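Side-chain contact in molybdopterin biosynthesis Mog protein (Mycobacterium tuberculosis, PDB 2G4R), which probably takes part in molybdenum cofactor biosynthesis by binding molybdopterin: residues E53-A58 with V85-Y90. Residues are numbered along the deposited sequence; the frame is centred on the assembly and turned at random.
Sequences EALHDA and VAVLDY
V87 meets both L55 and H56 through a single methyl, CG2, which sits over one face of the H56 imidazole and beside the root of the L55 side chain. The evidence for a CH-pi contact is direct: V87 CG2 lies 3.6 Å from the centroid of the H56 ring and 15° off the ring normal. The methyl is displaced somewhat toward the rim, and the nearest ring atom is accordingly NE2 of H56, 3.4 Å from V87 CG2, whereas CG of H56 is 4.0 Å from the same methyl. On the L55 side the touch is purely apolar and made at the base of the side chain, with CB of L55 3.9 Å from V87 CG2.

Torsions account for the shared methyl. In V87, CG1 is anti to the backbone N, which leaves CG2 anti to the carbonyl carbon and directed at the helix carrying L55 and H56. The imidazole reaches its place from a CB that does not itself point at V87: with chi1 at -82° and chi2 at -66°, the ring swings round and turns a face to the methyl. No hydrogen bond crosses between 53-58 and 85-90, so the pairing rests on the apolar and CH-pi contacts; it buries 165 Å² over both sides.

The backbones come closest at H56 and V87, whose CA atoms are 6.5 Å apart. V87 ends helix 80-87; beyond it L88 leaves helical geometry, and D89 and Y90 form a classic beta bulge opposite V119. Within the probable molybdopterin-binding domain, helix 49-60 is the connection of a beta-alpha-beta crossover from strand 43-45 to parallel strand 65-69, with strand 6-11 between them. L55 packs on I66 and T68 of strand 65-69, while the tail of helix 80-87 leads into strand 90-91, outermost in this chain's sheet.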
loop_
_atom_site.group_PDB
_atom_site.type_symbol
_atom_site.label_atom_id
_atom_site.label_comp_id
_atom_site.label_asym_id
_atom_site.label_seq_id
_atom_site.Cartn_x
_atom_site.Cartn_y
_atom_site.Cartn_z
ATOM N N GLU A 53 13.418 4.289 -0.000
ATOM C CA GLU A 53 12.958 4.698 -1.329
ATOM C C GLU A 53 12.171 5.989 -1.262
ATOM O O GLU A 53 12.461 6.914 -2.022
ATOM C CB GLU A 53 12.088 3.599 -1.980
ATOM C CG GLU A 53 11.541 3.995 -3.344
ATOM C CD GLU A 53 10.648 2.927 -3.976
ATOM O OE1 GLU A 53 10.010 2.103 -3.226
ATOM O OE2 GLU A 53 10.598 2.935 -5.229
ATOM N N ALA A 54 11.190 6.079 -0.357
ATOM C CA ALA A 54 10.416 7.333 -0.213
ATOM C C ALA A 54 11.281 8.578 0.206
ATOM O O ALA A 54 11.146 9.683 -0.332
ATOM C CB ALA A 54 9.303 7.128 0.751
ATOM N N LEU A 55 12.221 8.372 1.107
ATOM C CA LEU A 55 13.045 9.465 1.587
ATOM C C LEU A 55 14.003 9.941 0.503
ATOM O O LEU A 55 14.144 11.138 0.276
ATOM C CB LEU A 55 13.786 9.072 2.849
ATOM C CG LEU A 55 12.935 8.820 4.106
ATOM C CD1 LEU A 55 13.856 8.501 5.263
ATOM C CD2 LEU A 55 12.065 9.956 4.450
ATOM N N HIS A 56 14.673 9.016 -0.153
ATOM C CA HIS A 56 15.613 9.401 -1.224
ATOM C C HIS A 56 14.868 10.175 -2.299
ATOM O O HIS A 56 15.311 11.218 -2.746
ATOM C CB HIS A 56 16.313 8.183 -1.803
ATOM C CG HIS A 56 17.489 7.714 -0.993
ATOM N ND1 HIS A 56 18.642 8.453 -0.846
ATOM C CD2 HIS A 56 17.687 6.572 -0.294
ATOM C CE1 HIS A 56 19.505 7.780 -0.108
ATOM N NE2 HIS A 56 18.948 6.635 0.238
ATOM N N ASP A 57 13.702 9.675 -2.684
ATOM C CA ASP A 57 12.890 10.313 -3.664
ATOM C C ASP A 57 12.497 11.716 -3.224
ATOM O O ASP A 57 12.445 12.635 -4.041
ATOM C CB ASP A 57 11.648 9.475 -3.945
ATOM C CG ASP A 57 11.953 8.225 -4.801
ATOM O OD1 ASP A 57 13.127 8.021 -5.230
ATOM O OD2 ASP A 57 11.006 7.438 -5.041
ATOM N N ALA A 58 12.237 11.913 -1.933
ATOM C CA ALA A 58 11.732 13.191 -1.522
ATOM C C ALA A 58 12.882 14.217 -1.453
ATOM O O ALA A 58 12.739 15.377 -1.861
ATOM C CB ALA A 58 10.954 13.065 -0.209
ATOM N N VAL A 85 18.571 7.786 9.031
ATOM C CA VAL A 85 19.994 8.044 9.240
ATOM C C VAL A 85 20.772 7.786 7.934
ATOM O O VAL A 85 21.687 8.541 7.625
ATOM C CB VAL A 85 20.618 7.179 10.353
ATOM C CG1 VAL A 85 22.228 7.284 10.346
ATOM C CG2 VAL A 85 20.057 7.553 11.746
ATOM N N ALA A 86 20.407 6.743 7.185
ATOM C CA ALA A 86 21.129 6.422 5.941
ATOM C C ALA A 86 21.043 7.556 4.941
ATOM O O ALA A 86 22.012 7.845 4.269
ATOM C CB ALA A 86 20.585 5.105 5.295
ATOM N N VAL A 87 19.876 8.184 4.835
ATOM C CA VAL A 87 19.654 9.290 3.925
ATOM C C VAL A 87 20.250 10.610 4.429
ATOM O O VAL A 87 20.667 11.452 3.644
ATOM C CB VAL A 87 18.135 9.467 3.661
ATOM C CG1 VAL A 87 17.848 10.652 2.827
ATOM C CG2 VAL A 87 17.587 8.245 2.954
ATOM N N LEU A 88 20.303 10.788 5.744
ATOM C CA LEU A 88 20.712 12.076 6.336
ATOM C C LEU A 88 22.183 12.381 6.114
ATOM O O LEU A 88 22.998 11.463 6.106
ATOM C CB LEU A 88 20.437 12.067 7.840
ATOM C CG LEU A 88 18.971 12.253 8.244
ATOM C CD1 LEU A 88 18.760 12.264 9.791
ATOM C CD2 LEU A 88 18.447 13.502 7.673
ATOM N N ASP A 89 22.501 13.660 5.947
ATOM C CA ASP A 89 23.893 14.139 6.055
ATOM C C ASP A 89 24.303 14.126 7.529
ATOM O O ASP A 89 25.397 13.643 7.878
ATOM C CB ASP A 89 24.046 15.558 5.476
ATOM C CG ASP A 89 23.876 15.608 3.961
ATOM O OD1 ASP A 89 24.166 14.605 3.277
ATOM O OD2 ASP A 89 23.433 16.658 3.456
ATOM N N TYR A 90 23.421 14.637 8.406
ATOM C CA TYR A 90 23.651 14.571 9.830
ATOM C C TYR A 90 22.356 14.634 10.647
ATOM O O TYR A 90 21.309 15.043 10.126
ATOM C CB TYR A 90 24.563 15.719 10.260
ATOM C CG TYR A 90 24.076 17.072 9.814
ATOM C CD1 TYR A 90 23.102 17.760 10.546
ATOM C CD2 TYR A 90 24.608 17.674 8.683
ATOM C CE1 TYR A 90 22.638 18.983 10.145
ATOM C CE2 TYR A 90 24.160 18.915 8.266
ATOM C CZ TYR A 90 23.181 19.560 9.020
ATOM O OH TYR A 90 22.727 20.765 8.619
#